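Local coordinates for protein fatty acyl CoA synthetase FADD13 (FATTY-ACYL-CoA SYNTHETASE) (Mycobacterium tuberculosis, PDB 3R44) that belongs to the ANL superfamily of AMP-binding enzymes and is named a fatty acyl-CoA synthetase, at residues Arg23-Ala26 and Thr27-Pro30; Val265-Ile268 and Leu269-Arg273. One frame throughout, in Å; residues are numbered along the deposited sequence.

Contact 1: residues Arg23-Ala26 and Thr27-Pro30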
ATOM      1  N   ARG A  23     -15.048 -15.875 -12.111  1.00 13.67           N
ATOM      2  CA  ARG A  23     -15.765 -16.948 -12.813  1.00 14.38           C
ATOM      3  C   ARG A  23     -15.508 -16.891 -14.319  1.00 13.28           C
ATOM      4  O   ARG A  23     -15.347 -17.909 -14.968  1.00 14.19           O
ATOM      5  CB  ARG A  23     -17.256 -16.930 -12.496  1.00 14.56           C
ATOM      6  CG  ARG A  23     -17.955 -18.076 -13.089  1.00 19.48           C
ATOM      7  CD  ARG A  23     -19.396 -17.762 -13.291  1.00 24.93           C
ATOM      8  NE  ARG A  23     -20.141 -18.996 -13.610  1.00 29.64           N
ATOM      9  CZ  ARG A  23     -20.506 -19.368 -14.830  1.00 33.14           C
ATOM     10  NH1 ARG A  23     -20.198 -18.611 -15.894  1.00 34.86           N
ATOM     11  NH2 ARG A  23     -21.202 -20.500 -14.986  1.00 35.07           N
ATOM     12  N   GLN A  24     -15.438 -15.693 -14.861  1.00 12.27           N
ATOM     13  CA  GLN A  24     -15.180 -15.509 -16.286  1.00 13.52           C
ATOM     14  C   GLN A  24     -13.752 -15.930 -16.621  1.00 13.58           C
ATOM     15  O   GLN A  24     -13.539 -16.597 -17.632  1.00 13.36           O
ATOM     16  CB  GLN A  24     -15.460 -14.094 -16.699  1.00 13.64           C
ATOM     17  CG  GLN A  24     -16.939 -13.772 -16.688  1.00 15.08           C
ATOM     18  CD  GLN A  24     -17.243 -12.328 -16.965  1.00 18.63           C
ATOM     19  OE1 GLN A  24     -16.442 -11.455 -16.691  1.00 18.85           O
ATOM     20  NE2 GLN A  24     -18.426 -12.069 -17.518  1.00 17.45           N
ATOM     21  N   ARG A  25     -12.793 -15.655 -15.729  1.00 12.04           N
ATOM     22  CA  ARG A  25     -11.390 -16.123 -15.966  1.00 12.95           C
ATOM     23  C   ARG A  25     -11.363 -17.638 -15.891  1.00 11.96           C
ATOM     24  O   ARG A  25     -10.716 -18.291 -16.710  1.00 12.94           O
ATOM     25  CB  ARG A  25     -10.404 -15.469 -15.026  1.00 11.16           C
ATOM     26  CG  ARG A  25      -8.992 -16.038 -15.114  1.00 12.81           C
ATOM     27  CD  ARG A  25      -8.349 -16.072 -16.475  1.00 11.44           C
ATOM     28  NE  ARG A  25      -8.177 -14.760 -17.020  1.00 13.63           N
ATOM     29  CZ  ARG A  25      -7.858 -14.519 -18.267  1.00 16.12           C
ATOM     30  NH1 ARG A  25      -7.698 -15.520 -19.104  1.00 18.18           N
ATOM     31  NH2 ARG A  25      -7.715 -13.273 -18.684  1.00 17.48           N
ATOM     32  N   ALA A  26     -12.199 -18.209 -15.007  1.00 12.31           N
ATOM     33  CA  ALA A  26     -12.282 -19.640 -14.912  1.00 14.18           C
ATOM     34  C   ALA A  26     -12.992 -20.259 -16.133  1.00 16.29           C
ATOM     35  O   ALA A  26     -12.944 -21.455 -16.334  1.00 19.10           O
ATOM     36  CB  ALA A  26     -12.958 -20.096 -13.642  1.00 14.22           C
ATOM     37  N   THR A  27     -13.672 -19.456 -16.913  1.00 17.39           N
ATOM     38  CA  THR A  27     -14.301 -19.952 -18.147  1.00 17.50           C
ATOM     39  C   THR A  27     -13.343 -19.829 -19.386  1.00 17.76           C
ATOM     40  O   THR A  27     -13.328 -20.686 -20.260  1.00 18.30           O
ATOM     41  CB  THR A  27     -15.663 -19.220 -18.345  1.00 18.33           C
ATOM     42  OG1 THR A  27     -16.475 -19.340 -17.163  1.00 17.71           O
ATOM     43  CG2 THR A  27     -16.465 -19.729 -19.563  1.00 19.81           C
ATOM     44  N   VAL A  28     -12.606 -18.733 -19.490  1.00 15.22           N
ATOM     45  CA  VAL A  28     -11.624 -18.542 -20.569  1.00 17.15           C
ATOM     46  C   VAL A  28     -10.480 -19.526 -20.391  1.00 16.46           C
ATOM     47  O   VAL A  28      -9.972 -20.102 -21.367  1.00 18.49           O
ATOM     48  CB  VAL A  28     -11.041 -17.116 -20.503  1.00 15.84           C
ATOM     49  CG1 VAL A  28     -10.009 -16.878 -21.583  1.00 20.57           C
ATOM     50  CG2 VAL A  28     -12.145 -16.069 -20.607  1.00 16.07           C
ATOM     51  N   SER A  29     -10.055 -19.703 -19.138  1.00 15.93           N
ATOM     52  CA  SER A  29      -8.795 -20.384 -18.827  1.00 16.96           C
ATOM     53  C   SER A  29      -8.951 -21.288 -17.640  1.00 14.42           C
ATOM     54  O   SER A  29      -8.255 -21.075 -16.688  1.00 14.47           O
ATOM     55  CB  SER A  29      -7.726 -19.376 -18.386  1.00 16.00           C
ATOM     56  OG  SER A  29      -7.685 -18.261 -19.210  1.00 21.77           O
ATOM     57  N   PRO A  30      -9.822 -22.288 -17.695  1.00 15.55           N
ATOM     58  CA  PRO A  30     -10.158 -23.067 -16.506  1.00 15.16           C
ATOM     59  C   PRO A  30      -8.981 -23.840 -15.953  1.00 16.85           C
ATOM     60  O   PRO A  30      -8.875 -24.049 -14.746  1.00 15.59           O
ATOM     61  CB  PRO A  30     -11.233 -24.055 -17.005  1.00 17.31           C
ATOM     62  CG  PRO A  30     -11.236 -23.976 -18.446  1.00 19.16           C
ATOM     63  CD  PRO A  30     -10.729 -22.608 -18.806  1.00 16.93           C
TER
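Arg25 and Ser29 illustrate how a long side chain can fasten the end of a helix, here the C-terminal turn of helix 18-28. The arginine leaves the backbone with CG anti to N (chi1 173°) and then bends twice, at chi2 and chi3, which folds its tip back alongside the helix instead of out from it. Arg25 NH1 thereby reaches Ser29 OG at 2.7 Å, and the hydroxyl oxygen lies almost exactly in the guanidinium plane, at its edge. The aliphatic part follows, with Arg25 CD 3.6 Å from Ser29 OG, while Val28 CG1 packs obliquely against NH1. The backbone bond from Ser29 N to Arg25 O also closes the turn, although Ser29 itself has already left helical geometry.

Thr27 turns its hydroxyl back toward the preceding turn. With OG1 beside its own backbone N (chi1 -53°), Thr27 OG1 donates to Arg23 O at 2.9 Å, moderately tilted from the carbonyl plane. Gln24 O is gripped twice: Val28 N meets it nearly head-on at 3.0 Å, whereas Thr27 N comes from above the carbonyl plane. Val28 CG2 also rests on Gln24 O at 3.3 Å. At the exit, Pro30 sets its ring carbons over Ala26 O, with Pro30 CB at 3.2 Å; proline has no N-H to offer this carbonyl.

Further bonds hold the guanidinium from NE to Ala233 O and from NH2 to Met234 O, in the last turn of helix 223-235, and Ser29 OG has a weak bond with Tyr210. With all three of its nitrogens engaged, the Arg25 group is probably fixed in rotation, and its positive charge, set among carbonyl oxygens near a helix C-terminus, is likely to be favoured by the helix dipole.

Contact 2: residues Val265-Ile268 and Leu269-Arg273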
ATOM      1  N   VAL A 265       9.586  -4.493  -2.317  1.00 17.66           N
ATOM      2  CA  VAL A 265       9.897  -3.145  -1.819  1.00 18.14           C
ATOM      3  C   VAL A 265      11.433  -3.064  -1.807  1.00 18.21           C
ATOM      4  O   VAL A 265      12.116  -4.103  -1.944  1.00 16.14           O
ATOM      5  CB  VAL A 265       9.337  -2.916  -0.394  1.00 18.64           C
ATOM      6  CG1 VAL A 265       7.769  -2.892  -0.381  1.00 18.60           C
ATOM      7  CG2 VAL A 265       9.937  -3.980   0.568  1.00 19.96           C
ATOM      8  N   PRO A 266      11.991  -1.846  -1.728  1.00 19.10           N
ATOM      9  CA  PRO A 266      13.432  -1.698  -1.871  1.00 19.18           C
ATOM     10  C   PRO A 266      14.207  -2.555  -0.885  1.00 18.99           C
ATOM     11  O   PRO A 266      15.208  -3.154  -1.298  1.00 17.46           O
ATOM     12  CB  PRO A 266      13.623  -0.189  -1.667  1.00 20.99           C
ATOM     13  CG  PRO A 266      12.434   0.341  -2.311  1.00 21.29           C
ATOM     14  CD  PRO A 266      11.344  -0.530  -1.810  1.00 20.51           C
ATOM     15  N   ALA A 267      13.748  -2.680   0.371  1.00 20.19           N
ATOM     16  CA  ALA A 267      14.497  -3.527   1.348  1.00 20.46           C
ATOM     17  C   ALA A 267      14.642  -4.951   0.835  1.00 19.91           C
ATOM     18  O   ALA A 267      15.701  -5.570   0.994  1.00 20.21           O
ATOM     19  CB  ALA A 267      13.827  -3.551   2.774  1.00 21.13           C
ATOM     20  N   ILE A 268      13.552  -5.488   0.296  1.00 18.64           N
ATOM     21  CA  ILE A 268      13.484  -6.871  -0.210  1.00 19.31           C
ATOM     22  C   ILE A 268      14.476  -7.037  -1.326  1.00 18.32           C
ATOM     23  O   ILE A 268      15.210  -7.998  -1.326  1.00 16.63           O
ATOM     24  CB  ILE A 268      12.045  -7.283  -0.706  1.00 19.61           C
ATOM     25  CG1 ILE A 268      11.195  -7.718   0.454  1.00 24.16           C
ATOM     26  CG2 ILE A 268      12.052  -8.456  -1.782  1.00 18.36           C
ATOM     27  CD1 ILE A 268       9.706  -7.984   0.060  1.00 26.62           C
ATOM     28  N   LEU A 269      14.492  -6.093  -2.279  1.00 16.68           N
ATOM     29  CA  LEU A 269      15.378  -6.203  -3.381  1.00 17.44           C
ATOM     30  C   LEU A 269      16.843  -6.057  -2.946  1.00 16.56           C
ATOM     31  O   LEU A 269      17.722  -6.676  -3.529  1.00 15.88           O
ATOM     32  CB  LEU A 269      15.080  -5.149  -4.426  1.00 16.93           C
ATOM     33  CG  LEU A 269      13.724  -5.363  -5.156  1.00 21.76           C
ATOM     34  CD1 LEU A 269      13.760  -4.577  -6.405  1.00 25.00           C
ATOM     35  CD2 LEU A 269      13.474  -6.855  -5.469  1.00 26.31           C
ATOM     36  N   ASN A 270      17.087  -5.227  -1.939  1.00 15.98           N
ATOM     37  CA  ASN A 270      18.404  -5.123  -1.372  1.00 16.76           C
ATOM     38  C   ASN A 270      18.831  -6.433  -0.708  1.00 17.21           C
ATOM     39  O   ASN A 270      19.956  -6.943  -0.960  1.00 18.54           O
ATOM     40  CB  ASN A 270      18.425  -3.985  -0.367  1.00 16.73           C
ATOM     41  CG  ASN A 270      19.804  -3.643   0.062  1.00 19.72           C
ATOM     42  OD1 ASN A 270      20.078  -3.491   1.282  1.00 19.69           O
ATOM     43  ND2 ASN A 270      20.720  -3.539  -0.910  1.00 17.23           N
ATOM     44  N   PHE A 271      17.973  -7.033   0.117  1.00 17.35           N
ATOM     45  CA  PHE A 271      18.375  -8.305   0.709  1.00 18.06           C
ATOM     46  C   PHE A 271      18.618  -9.390  -0.308  1.00 16.88           C
ATOM     47  O   PHE A 271      19.565 -10.179  -0.162  1.00 18.86           O
ATOM     48  CB  PHE A 271      17.371  -8.756   1.766  1.00 19.37           C
ATOM     49  CG  PHE A 271      17.287  -7.809   2.924  1.00 21.71           C
ATOM     50  CD1 PHE A 271      18.453  -7.308   3.501  1.00 25.31           C
ATOM     51  CD2 PHE A 271      16.060  -7.445   3.465  1.00 26.39           C
ATOM     52  CE1 PHE A 271      18.390  -6.449   4.603  1.00 28.97           C
ATOM     53  CE2 PHE A 271      16.009  -6.562   4.558  1.00 24.76           C
ATOM     54  CZ  PHE A 271      17.142  -6.081   5.109  1.00 24.99           C
ATOM     55  N   MET A 272      17.810  -9.396  -1.362  1.00 15.45           N
ATOM     56  CA  MET A 272      17.851 -10.413  -2.400  1.00 14.86           C
ATOM     57  C   MET A 272      19.160 -10.329  -3.197  1.00 16.80           C
ATOM     58  O   MET A 272      19.626 -11.334  -3.779  1.00 15.98           O
ATOM     59  CB  MET A 272      16.629 -10.293  -3.316  1.00 14.07           C
ATOM     60  CG  MET A 272      15.416 -10.879  -2.628  1.00 16.50           C
ATOM     61  SD  MET A 272      13.952 -10.702  -3.615  1.00 19.82           S
ATOM     62  CE  MET A 272      14.225 -11.537  -5.116  1.00 17.41           C
ATOM     63  N   ARG A 273      19.757  -9.143  -3.189  1.00 16.74           N
ATOM     64  CA  ARG A 273      21.035  -8.921  -3.852  0.50 18.56           C
ATOM     65  C   ARG A 273      22.193  -9.466  -3.010  1.00 20.02           C
ATOM     66  O   ARG A 273      23.273  -9.746  -3.541  1.00 20.90           O
ATOM     67  CB  ARG A 273      21.204  -7.428  -4.137  0.50 19.31           C
ATOM     68  CG  ARG A 273      22.406  -7.092  -4.941  0.50 19.26           C
ATOM     69  CD  ARG A 273      23.361  -6.250  -4.164  0.50 20.20           C
ATOM     70  NE  ARG A 273      24.580  -5.949  -4.914  0.50 17.73           N
ATOM     71  CZ  ARG A 273      25.473  -6.842  -5.309  0.50 18.11           C
ATOM     72  NH1 ARG A 273      25.287  -8.134  -5.085  0.50 18.30           N
ATOM     73  NH2 ARG A 273      26.545  -6.429  -5.974  0.50 21.70           N
TER
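The opening turns of helix 266-274, which follows strand 261-264 of the large mixed sheet, show how a helix start combines regular backbone bonding with side chains sorted by face. Val265 occupies the N-cap position, and Val265 O accepts from Leu269 N at 3.1 Å. Pro266, in the first turn, where a helix needs no donor from its backbone nitrogen, passes its own O to Asn270 N. The ladder continues from Ala267 O to Phe271 N and from Ile268 O to Met272 N.

On the buried face, Ile268 and Met272 lie side by side and point the same way. Leu269 extends this apolar surface toward Phe289 and Thr291 of strand 288-291, while Val250 and Ile254 of helix 247-256 meet Met272. On the more exposed flank the Phe271 ring swings back over the preceding turn, its CG beside the backbone N (chi1 -63°). This brings Phe271 CD2 to 3.1 Å from Ala267 O, obliquely to the ring, and Phe271 CE2 to 4.1 Å from Ala267 CB. Met272 keeps its chain extended through chi2 (177°), carrying the sulfur back along the helix until Met272 SD lies 3.5 Å from Ile268 CG2.

How the contacts relate
Contact 1 precedes contact 2 along the chain, and both belong to the AMP-binding part of the protein. Their centres lie about 35 Å apart and their nearest atoms about 25 Å, so they do not touch. One finishes helix 18-28 at the surface, whereas the other begins helix 266-274 in a partly buried setting. The nine-stranded mixed sheet offers a common reference: strand 33-37 follows the first helix, and strand 261-264 leads into the second. Together they illustrate two ends of helix construction, a polar side-chain fastening at a C-terminus and apolar sorting after an N-cap, in separate regions tied to one sheet through these two strands.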